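Long-range contact in putative polysaccharide deacetylase (Bdellovibrio bacteriovorus HD100, PDB 5JP6), which probably removes acetyl groups from peptidoglycan as a zinc-binding carbohydrate esterase of family 4: residues 169-174 / 355-360. The protein carries 1 engineered substitution. Residues are numbered along the deposited sequence; the frame is centred on the assembly and turned at random.
Sequences KEVVLT and RGYSVV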
loop_
_atom_site.group_PDB
_atom_site.type_symbol
_atom_site.label_atom_id
_atom_site.label_comp_id
_atom_site.label_asym_id
_atom_site.label_seq_id
_atom_site.Cartn_x
_atom_site.Cartn_y
_atom_site.Cartn_z
ATOM N N LYS A 169 0.760 -3.164 23.868
ATOM C CA LYS A 169 1.194 -4.318 23.079
ATOM C C LYS A 169 0.142 -4.819 22.092
ATOM O O LYS A 169 0.195 -5.952 21.617
ATOM C CB LYS A 169 1.789 -5.428 23.946
ATOM C CG LYS A 169 2.965 -4.884 24.762
ATOM C CD LYS A 169 3.834 -5.938 25.345
ATOM C CE LYS A 169 4.873 -6.357 24.344
ATOM N NZ LYS A 169 5.833 -7.273 25.002
ATOM N N GLU A 170 -0.772 -3.922 21.745
ATOM C CA GLU A 170 -1.713 -4.167 20.647
ATOM C C GLU A 170 -1.342 -3.291 19.465
ATOM O O GLU A 170 -1.109 -2.086 19.631
ATOM C CB GLU A 170 -3.148 -3.907 21.090
ATOM C CG GLU A 170 -3.665 -4.901 22.110
ATOM C CD GLU A 170 -5.119 -4.714 22.501
ATOM O OE1 GLU A 170 -5.692 -3.610 22.277
ATOM O OE2 GLU A 170 -5.693 -5.694 23.018
ATOM N N VAL A 171 -1.345 -3.897 18.265
ATOM C CA VAL A 171 -1.111 -3.154 17.037
ATOM C C VAL A 171 -2.194 -3.458 16.013
ATOM O O VAL A 171 -2.728 -4.572 15.938
ATOM C CB VAL A 171 0.278 -3.389 16.443
ATOM C CG1 VAL A 171 1.363 -2.918 17.388
ATOM C CG2 VAL A 171 0.488 -4.854 16.091
ATOM N N VAL A 172 -2.538 -2.421 15.264
ATOM C CA VAL A 172 -3.514 -2.498 14.184
ATOM C C VAL A 172 -2.730 -2.387 12.887
ATOM O O VAL A 172 -1.989 -1.436 12.681
ATOM C CB VAL A 172 -4.539 -1.346 14.258
ATOM C CG1 VAL A 172 -5.598 -1.459 13.177
ATOM C CG2 VAL A 172 -5.193 -1.255 15.603
ATOM N N LEU A 173 -2.873 -3.399 12.056
ATOM C CA LEU A 173 -2.154 -3.414 10.817
ATOM C C LEU A 173 -2.987 -2.814 9.685
ATOM O O LEU A 173 -4.131 -3.245 9.448
ATOM C CB LEU A 173 -1.778 -4.844 10.461
ATOM C CG LEU A 173 -0.960 -5.596 11.524
ATOM C CD1 LEU A 173 -0.553 -6.935 10.977
ATOM C CD2 LEU A 173 0.249 -4.786 12.025
ATOM N N THR A 174 -2.451 -1.791 9.025
ATOM C CA THR A 174 -3.161 -1.096 7.985
ATOM C C THR A 174 -2.373 -1.010 6.702
ATOM O O THR A 174 -1.140 -0.871 6.709
ATOM C CB THR A 174 -3.673 0.284 8.461
ATOM O OG1 THR A 174 -2.599 1.247 8.483
ATOM C CG2 THR A 174 -4.337 0.222 9.804
ATOM N N ARG A 355 7.598 -10.994 20.130
ATOM C CA ARG A 355 7.791 -9.804 20.957
ATOM C C ARG A 355 6.646 -9.515 21.912
ATOM O O ARG A 355 6.719 -8.532 22.652
ATOM C CB ARG A 355 8.103 -8.595 20.063
ATOM C CG ARG A 355 9.417 -8.771 19.309
ATOM C CD ARG A 355 9.531 -7.818 18.135
ATOM N NE ARG A 355 10.771 -8.008 17.376
ATOM C CZ ARG A 355 11.835 -7.219 17.398
ATOM N NH1 ARG A 355 11.902 -6.180 18.206
ATOM N NH2 ARG A 355 12.877 -7.523 16.638
ATOM N N GLY A 356 5.596 -10.346 21.878
ATOM C CA GLY A 356 4.480 -10.249 22.806
ATOM C C GLY A 356 3.366 -9.331 22.376
ATOM O O GLY A 356 2.518 -8.951 23.190
ATOM N N TYR A 357 3.335 -9.002 21.089
ATOM C CA TYR A 357 2.326 -8.101 20.556
ATOM C C TYR A 357 1.100 -8.940 20.055
ATOM O O TYR A 357 1.241 -10.121 19.663
ATOM C CB TYR A 357 2.924 -7.143 19.475
ATOM C CG TYR A 357 3.880 -6.103 20.016
ATOM C CD1 TYR A 357 5.242 -6.380 20.176
ATOM C CD2 TYR A 357 3.437 -4.837 20.399
ATOM C CE1 TYR A 357 6.087 -5.447 20.725
ATOM C CE2 TYR A 357 4.311 -3.924 20.951
ATOM C CZ TYR A 357 5.624 -4.239 21.129
ATOM O OH TYR A 357 6.504 -3.301 21.650
ATOM N N SER A 358 -0.087 -8.320 20.077
ATOM C CA SER A 358 -1.298 -8.903 19.537
ATOM C C SER A 358 -1.872 -7.984 18.440
ATOM O O SER A 358 -1.747 -6.771 18.509
ATOM C CB SER A 358 -2.345 -9.057 20.645
ATOM O OG SER A 358 -1.827 -9.836 21.690
ATOM N N VAL A 359 -2.477 -8.581 17.405
ATOM C CA VAL A 359 -3.034 -7.848 16.316
ATOM C C VAL A 359 -4.519 -7.561 16.542
ATOM O O VAL A 359 -5.291 -8.467 16.849
ATOM C CB VAL A 359 -2.829 -8.572 14.972
ATOM C CG1 VAL A 359 -3.561 -7.842 13.835
ATOM C CG2 VAL A 359 -1.337 -8.684 14.653
ATOM N N VAL A 360 -4.896 -6.292 16.415
ATOM C CA VAL A 360 -6.271 -5.839 16.651
ATOM C C VAL A 360 -6.888 -5.330 15.369
ATOM O O VAL A 360 -6.264 -4.563 14.637
ATOM C CB VAL A 360 -6.285 -4.684 17.675
ATOM C CG1 VAL A 360 -7.648 -4.051 17.798
ATOM C CG2 VAL A 360 -5.802 -5.203 19.027
HETATM O O HOH W 1 -0.213 -8.683 23.384
HETATM O O HOH W 2 -5.112 -5.066 12.278
#
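Val171 and Leu173 meet Tyr357 and Val359 on the tightly packed side of this parallel strand pair. The CG of Leu173 lies 4.1 Å from the CG1 of Val359, the two side chains crossing at about a right angle, while Val171 CG1 approaches Tyr357 CD2 obliquely. Valine and leucine, apolar and branched, suit this layer beneath helix 339-354: Leu352 touches Val171 and Tyr357, and Phe348 and Leu349 pack on Leu173. The Tyr357 OH is hydrogen-bonded to Glu325.

The backbones are joined by Ser358 N to Lys169 O at 2.8 Å, Val171 N to Ser358 O at 2.9 Å and Val360 N to Val171 O at 2.8 Å. Strand 358-364 is the second strand of a beta-alpha-beta crossover that starts at strand 330-335 and passes through helix 339-354; strand 170-176 lies between the two, pairs with both, and carries Asp176, which binds zinc in a structure of this protein although not in this model. The helix ends in a Schellman motif at Gly356, whose positive phi suits glycine.

On the other face Val172 and Val360 are buried, and the looser, wetter part is the partly exposed end at Glu170 and Ser358. Glu170 lays its extended chain against Val360, CD 3.6 Å from CG2, and its carboxylate is held by the backbone N of Ala167 and the side-chain amides of Gln151 and Asn149. Ser358 is small and polar beside a water that donates to Gly356 O and, over a longer bond, to Lys169 O. Where the strands draw apart, with Leu173 N 4.4 Å from Val360 O, a second water bridges those two backbone atoms.

Lys169 suits the partly exposed margin by joining an apolar stem to a charged tip. A bend at chi3 (86°) sets Lys169 CE over one face of the Tyr357 ring, 4.0 Å from its centroid, and Lys169 NZ donates to the carbonyl oxygen of Arg355 at 2.8 Å, approaching in the carbonyl plane.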